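Local coordinates for endoribonuclease PemK (Escherichia coli, PDB 1M1F), which serves as the toxin of a plasmid-borne type II toxin-antitoxin system, probably acting as an endoribonuclease that kills plasmid-free daughter cells, at residues E5-L11 against G21-I27. Numbering follows the deposited sequence.
Sequences EIWLVSL and GTRPVLI
Trp7 and Val25 form an antiparallel pair with two backbone hydrogen bonds, Val25 N to Trp7 O (2.8 Å) and Trp7 N to Val25 O. Val9 and Arg23 form a second such pair. Single bonds from Ile27 N to Glu5 O and from Leu11 N to Gly21 O extend the pairing at the two ends. The result is a beta hairpin of strands 5-10 and 22-27, with strand 88-92 beside 5-10 and strand 41-46 beside 22-27 in the antiparallel sheet.

The apolar contacts lie on both faces. On one, Ile6 CG2 packs alongside Pro24 CB at 3.6 Å, and Leu8 CD1 rests on the backbone carbonyl carbon of Arg23. On the other, Val9 CG1 meets Val25 CG2 at 3.7 Å, and helix 82-85 adds Met82. Trp7 CG sits beside its own backbone N (chi1 -71°), which brings the indole next to Ile27. Ile27 CD1 lies 3.5 Å from Trp7 CD1, close to NE1, and the two side chains cross obliquely. Leu11 CD1 lies 3.8 Å from Arg23 CD, crossing the arginine chain at about a right angle.

Trp7 NE1 donates to Glu5 OE1 (2.8 Å), almost in the indole plane. Glu5 continues to Arg89 by a salt bridge through OE2. Arg23 turns its guanidinium to the carbonyls of Gln20 and Val45. One water bridges Ser10 OG and Thr22 OG1.

The Glu5 bond limits rotation of the indole beside Ile27, while Arg89 probably favours a charged Glu5 carboxylate.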
loop_
_atom_site.group_PDB
_atom_site.type_symbol
_atom_site.label_atom_id
_atom_site.label_comp_id
_atom_site.label_asym_id
_atom_site.label_seq_id
_atom_site.Cartn_x
_atom_site.Cartn_y
_atom_site.Cartn_z
ATOM N N GLU A 5 7.470 -3.640 -13.381
ATOM C CA GLU A 5 8.810 -4.126 -13.095
ATOM C C GLU A 5 8.831 -4.871 -11.775
ATOM O O GLU A 5 8.142 -4.506 -10.822
ATOM C CB GLU A 5 9.826 -2.985 -13.021
ATOM C CG GLU A 5 10.053 -2.296 -14.354
ATOM C CD GLU A 5 10.927 -1.061 -14.271
ATOM O OE1 GLU A 5 11.254 -0.598 -13.169
ATOM O OE2 GLU A 5 11.287 -0.538 -15.344
ATOM N N ILE A 6 9.658 -5.904 -11.726
ATOM C CA ILE A 6 9.955 -6.633 -10.511
ATOM C C ILE A 6 11.338 -6.173 -10.056
ATOM O O ILE A 6 12.295 -6.172 -10.847
ATOM C CB ILE A 6 9.963 -8.145 -10.756
ATOM C CG1 ILE A 6 8.549 -8.623 -11.068
ATOM C CG2 ILE A 6 10.505 -8.884 -9.546
ATOM C CD1 ILE A 6 8.456 -10.100 -11.381
ATOM N N TRP A 7 11.405 -5.738 -8.792
ATOM C CA TRP A 7 12.633 -5.291 -8.133
ATOM C C TRP A 7 12.906 -6.151 -6.913
ATOM O O TRP A 7 11.980 -6.525 -6.196
ATOM C CB TRP A 7 12.527 -3.819 -7.702
ATOM C CG TRP A 7 12.540 -2.831 -8.827
ATOM C CD1 TRP A 7 11.680 -2.776 -9.877
ATOM C CD2 TRP A 7 13.477 -1.767 -9.025
ATOM N NE1 TRP A 7 12.014 -1.741 -10.719
ATOM C CE2 TRP A 7 13.113 -1.103 -10.212
ATOM C CE3 TRP A 7 14.584 -1.298 -8.310
ATOM C CZ2 TRP A 7 13.817 -0.013 -10.702
ATOM C CZ3 TRP A 7 15.283 -0.216 -8.798
ATOM C CH2 TRP A 7 14.891 0.421 -9.976
ATOM N N LEU A 8 14.176 -6.474 -6.676
ATOM C CA LEU A 8 14.581 -7.176 -5.468
ATOM C C LEU A 8 14.909 -6.130 -4.405
ATOM O O LEU A 8 15.768 -5.282 -4.620
ATOM C CB LEU A 8 15.809 -8.029 -5.755
ATOM C CG LEU A 8 16.320 -8.837 -4.561
ATOM C CD1 LEU A 8 15.348 -9.895 -4.122
ATOM C CD2 LEU A 8 17.678 -9.454 -4.882
ATOM N N VAL A 9 14.245 -6.200 -3.256
ATOM C CA VAL A 9 14.438 -5.180 -2.233
ATOM C C VAL A 9 14.146 -5.709 -0.840
ATOM O O VAL A 9 13.308 -6.593 -0.661
ATOM C CB VAL A 9 13.540 -3.935 -2.553
ATOM C CG1 VAL A 9 12.041 -4.253 -2.419
ATOM C CG2 VAL A 9 13.948 -2.727 -1.708
ATOM N N SER A 10 14.864 -5.161 0.146
ATOM C CA SER A 10 14.590 -5.455 1.547
ATOM C C SER A 10 13.355 -4.722 2.039
ATOM O O SER A 10 13.262 -3.508 1.914
ATOM C CB SER A 10 15.768 -5.052 2.430
ATOM O OG SER A 10 15.463 -5.335 3.791
ATOM N N LEU A 11 12.432 -5.481 2.608
ATOM C CA LEU A 11 11.223 -4.928 3.218
ATOM C C LEU A 11 11.360 -4.764 4.730
ATOM O O LEU A 11 10.440 -4.282 5.391
ATOM C CB LEU A 11 10.046 -5.859 2.933
ATOM C CG LEU A 11 9.655 -6.020 1.461
ATOM C CD1 LEU A 11 8.530 -7.031 1.292
ATOM C CD2 LEU A 11 9.263 -4.672 0.885
ATOM N N GLY A 21 11.455 -9.823 4.935
ATOM C CA GLY A 21 12.550 -10.260 4.085
ATOM C C GLY A 21 12.939 -9.415 2.892
ATOM O O GLY A 21 12.308 -8.413 2.557
ATOM N N THR A 22 14.034 -9.824 2.265
ATOM C CA THR A 22 14.464 -9.265 1.003
ATOM C C THR A 22 13.851 -10.189 -0.042
ATOM O O THR A 22 14.078 -11.400 -0.028
ATOM C CB THR A 22 15.982 -9.274 0.895
ATOM O OG1 THR A 22 16.532 -8.325 1.816
ATOM C CG2 THR A 22 16.433 -8.776 -0.461
ATOM N N ARG A 23 13.057 -9.617 -0.944
ATOM C CA ARG A 23 12.333 -10.415 -1.913
ATOM C C ARG A 23 11.934 -9.562 -3.099
ATOM O O ARG A 23 12.015 -8.335 -3.065
ATOM C CB ARG A 23 11.087 -11.012 -1.259
ATOM C CG ARG A 23 10.083 -9.979 -0.801
ATOM C CD ARG A 23 8.872 -10.562 -0.098
ATOM N NE ARG A 23 9.229 -11.381 1.057
ATOM C CZ ARG A 23 9.196 -12.708 1.092
ATOM N NH1 ARG A 23 8.810 -13.421 0.040
ATOM N NH2 ARG A 23 9.553 -13.340 2.201
ATOM N N PRO A 24 11.507 -10.218 -4.166
ATOM C CA PRO A 24 11.006 -9.490 -5.327
ATOM C C PRO A 24 9.704 -8.798 -4.970
ATOM O O PRO A 24 8.898 -9.329 -4.192
ATOM C CB PRO A 24 10.759 -10.592 -6.368
ATOM C CG PRO A 24 11.423 -11.806 -5.836
ATOM C CD PRO A 24 11.466 -11.671 -4.365
ATOM N N VAL A 25 9.542 -7.608 -5.522
ATOM C CA VAL A 25 8.306 -6.852 -5.400
ATOM C C VAL A 25 7.926 -6.336 -6.783
ATOM O O VAL A 25 8.792 -6.124 -7.639
ATOM C CB VAL A 25 8.391 -5.675 -4.388
ATOM C CG1 VAL A 25 8.826 -6.156 -3.012
ATOM C CG2 VAL A 25 9.296 -4.585 -4.893
ATOM N N LEU A 26 6.630 -6.168 -7.012
ATOM C CA LEU A 26 6.105 -5.697 -8.288
ATOM C C LEU A 26 5.644 -4.256 -8.170
ATOM O O LEU A 26 4.853 -3.936 -7.287
ATOM C CB LEU A 26 4.931 -6.583 -8.713
ATOM C CG LEU A 26 4.218 -6.235 -10.021
ATOM C CD1 LEU A 26 5.183 -6.354 -11.195
ATOM C CD2 LEU A 26 3.009 -7.127 -10.217
ATOM N N ILE A 27 6.122 -3.386 -9.054
ATOM C CA ILE A 27 5.741 -1.975 -9.018
ATOM C C ILE A 27 4.341 -1.782 -9.584
ATOM O O ILE A 27 4.033 -2.204 -10.695
ATOM C CB ILE A 27 6.787 -1.106 -9.764
ATOM C CG1 ILE A 27 8.154 -1.226 -9.058
ATOM C CG2 ILE A 27 6.323 0.356 -9.836
ATOM C CD1 ILE A 27 9.269 -0.321 -9.577
HETATM O O HOH W 1 16.086 -7.872 4.464
#